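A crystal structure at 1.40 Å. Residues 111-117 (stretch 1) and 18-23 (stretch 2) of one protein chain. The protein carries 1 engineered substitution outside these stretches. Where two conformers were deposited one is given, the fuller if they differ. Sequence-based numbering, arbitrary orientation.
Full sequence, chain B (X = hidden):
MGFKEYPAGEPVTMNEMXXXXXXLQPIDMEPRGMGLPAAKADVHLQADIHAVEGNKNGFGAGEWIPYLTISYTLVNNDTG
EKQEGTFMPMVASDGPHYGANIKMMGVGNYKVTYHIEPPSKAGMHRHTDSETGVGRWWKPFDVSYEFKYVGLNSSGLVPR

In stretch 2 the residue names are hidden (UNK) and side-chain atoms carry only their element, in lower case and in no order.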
# COMPACT_ATOMS: atom_id res chain seq x y z
N LYS B 111 24.66 -2.14 -12.44
CA LYS B 111 24.35 -2.50 -11.06
C LYS B 111 23.21 -1.59 -10.64
O LYS B 111 23.18 -0.42 -11.03
CB LYS B 111 25.55 -2.24 -10.15
CG LYS B 111 25.18 -2.17 -8.68
CD LYS B 111 26.38 -2.00 -7.76
CE LYS B 111 26.08 -2.63 -6.41
NZ LYS B 111 26.76 -1.98 -5.26
N VAL B 112 22.24 -2.12 -9.90
CA VAL B 112 21.27 -1.26 -9.22
C VAL B 112 21.11 -1.73 -7.78
O VAL B 112 21.04 -2.94 -7.51
CB VAL B 112 19.93 -1.11 -9.98
CG1 VAL B 112 19.09 -2.40 -9.98
CG2 VAL B 112 19.13 0.07 -9.43
N THR B 113 21.11 -0.76 -6.88
CA THR B 113 20.86 -1.02 -5.47
C THR B 113 19.59 -0.29 -5.05
O THR B 113 19.41 0.89 -5.33
CB THR B 113 22.06 -0.60 -4.61
OG1 THR B 113 23.20 -1.36 -5.02
CG2 THR B 113 21.82 -0.87 -3.10
N TYR B 114 18.70 -1.04 -4.40
CA TYR B 114 17.51 -0.46 -3.79
C TYR B 114 17.75 -0.28 -2.30
O TYR B 114 18.19 -1.20 -1.64
CB TYR B 114 16.28 -1.33 -4.04
CG TYR B 114 15.83 -1.45 -5.48
CD1 TYR B 114 16.26 -0.54 -6.47
CD2 TYR B 114 14.92 -2.44 -5.86
CE1 TYR B 114 15.84 -0.67 -7.78
CE2 TYR B 114 14.48 -2.55 -7.17
CZ TYR B 114 14.95 -1.67 -8.12
OH TYR B 114 14.51 -1.74 -9.43
N HIS B 115 17.45 0.92 -1.80
CA HIS B 115 17.58 1.27 -0.38
C HIS B 115 16.21 1.28 0.23
O HIS B 115 15.39 2.14 -0.14
CB HIS B 115 18.23 2.65 -0.23
CG HIS B 115 19.45 2.84 -1.11
ND1 HIS B 115 20.61 2.18 -0.89
CD2 HIS B 115 19.66 3.65 -2.22
CE1 HIS B 115 21.52 2.54 -1.81
NE2 HIS B 115 20.94 3.44 -2.63
N ILE B 116 15.93 0.32 1.10
CA ILE B 116 14.55 0.06 1.57
C ILE B 116 14.37 0.38 3.05
O ILE B 116 15.16 -0.04 3.90
CB ILE B 116 14.18 -1.40 1.28
CG1 ILE B 116 14.39 -1.66 -0.21
CG2 ILE B 116 12.72 -1.68 1.63
CD1 ILE B 116 14.19 -3.08 -0.62
N GLU B 117 13.31 1.12 3.35
CA GLU B 117 12.94 1.43 4.73
C GLU B 117 11.56 0.87 5.01
O GLU B 117 10.71 0.84 4.11
CB GLU B 117 12.96 2.95 4.95
CG GLU B 117 14.37 3.50 5.05
CD GLU B 117 14.42 5.00 4.88
OE1 GLU B 117 13.94 5.50 3.85
OE2 GLU B 117 14.95 5.69 5.78
N UNK B 18 10.31 -11.49 -0.89
CA UNK B 18 11.04 -11.71 -2.14
C UNK B 18 11.07 -10.37 -2.85
O UNK B 18 10.02 -9.76 -3.06
o UNK B 18 12.47 -14.55 -2.45
c UNK B 18 11.28 -13.32 -4.12
o UNK B 18 13.43 -14.33 -4.41
c UNK B 18 10.38 -12.78 -3.01
c UNK B 18 12.48 -14.12 -3.62
N UNK B 19 12.28 -9.92 -3.20
CA UNK B 19 12.49 -8.60 -3.75
C UNK B 19 13.15 -8.73 -5.10
O UNK B 19 14.25 -9.28 -5.21
c UNK B 19 13.06 -6.28 -0.86
c UNK B 19 12.90 -7.70 -1.37
c UNK B 19 13.38 -7.77 -2.83
c UNK B 19 13.65 -8.67 -0.47
N UNK B 20 12.47 -8.24 -6.13
CA UNK B 20 12.99 -8.31 -7.50
C UNK B 20 13.02 -6.92 -8.12
O UNK B 20 12.18 -6.06 -7.80
c UNK B 20 12.13 -9.22 -8.36
N UNK B 21 14.00 -6.68 -8.98
CA UNK B 21 14.03 -5.48 -9.81
C UNK B 21 13.53 -5.88 -11.18
O UNK B 21 13.90 -6.93 -11.70
c UNK B 21 15.44 -4.92 -9.87
N UNK B 22 12.67 -5.05 -11.77
CA UNK B 22 12.21 -5.29 -13.13
C UNK B 22 12.11 -3.96 -13.84
O UNK B 22 12.13 -2.91 -13.20
c UNK B 22 10.97 -7.44 -12.64
c UNK B 22 9.79 -5.24 -12.45
c UNK B 22 10.85 -6.03 -13.19
N UNK B 23 12.02 -4.01 -15.16
CA UNK B 23 11.81 -2.80 -15.95
C UNK B 23 10.90 -3.08 -17.14
O UNK B 23 10.69 -4.22 -17.55
c UNK B 23 13.95 -2.84 -18.67
c UNK B 23 14.84 -3.98 -16.77
c UNK B 23 15.57 -4.58 -18.96
c UNK B 23 15.62 -4.77 -17.60
o UNK B 23 16.36 -5.38 -19.76
c UNK B 23 13.15 -2.16 -16.37
c UNK B 23 13.99 -3.01 -17.29
c UNK B 23 14.73 -3.63 -19.51

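Position 18 carries five side-chain atoms, three carbons in a chain of which the third bears two oxygens, and all of them lie out of reach of stretch 1. That forked, oxygen-tipped end is a carboxylate, and the count makes the residue Glu-18. It is partly exposed, a setting in which a charged group can remain solvated.

Position 19 has four carbons and no other element, forked at the second. Its CA-to-CB bond points toward stretch 1, and one tip of the fork packs on CD1 of Ile-116. A fork one atom beyond CB marks leucine rather than isoleucine, so this is Leu-19, whose CD2 lies 3.4 Å from CD1 of Ile-116. Both residues are buried, and two branched aliphatic chains meeting end to end exclude water without needing any polar partner.

At position 20 there is a single carbon, the CB, and it points away from stretch 1; the backbone O lies 4.2 Å from CE2 of Tyr-114, at the edge of the ring and near its plane. One carbon identifies Ala-20. Since the contact uses the backbone O, it asks little of the partly exposed methyl.

Position 21 again shows one carbon, but here it points toward stretch 1, where it meets the ring of Tyr-114 and a methyl of Val-112. The residue is Ala-21. Its CB approaches OH of Tyr-114 to 3.3 Å and CE2 of Tyr-114 to 3.7 Å, with CG1 of Val-112 looser at 4.4 Å. A lone methyl suits this place because the long tyrosine side chain spans most of the gap between the strands.

Position 22 has three carbons, the first carrying the other two; they point away from stretch 1 and do not reach it. Branching at CB with nothing beyond identifies Val-22. It is buried, as befits a compact apolar group.

Position 23 shows one carbon followed by a six-carbon ring bearing an oxygen. Its CA-to-CB bond runs sideways, and the side chain makes no contact with stretch 1. The phenol marks Tyr-23, whose largely apolar ring suits a buried place.

The contact is one of side-chain packing between two strands whose axes come no closer than 9.3 Å and whose directions differ by 130°. No hydrogen bond joins them, and the Tyr-114 hydroxyl is satisfied elsewhere in the structure. Strand alternation sends Val-112, Tyr-114 and Ile-116 toward Leu-19 and Ala-21, while Thr-113 and His-115 remain out of reach. The small alanine faces the large tyrosine, leucine meets isoleucine, and together the strands bury a modest 179 Å².

Stretch 2 18-23: ELAAVY
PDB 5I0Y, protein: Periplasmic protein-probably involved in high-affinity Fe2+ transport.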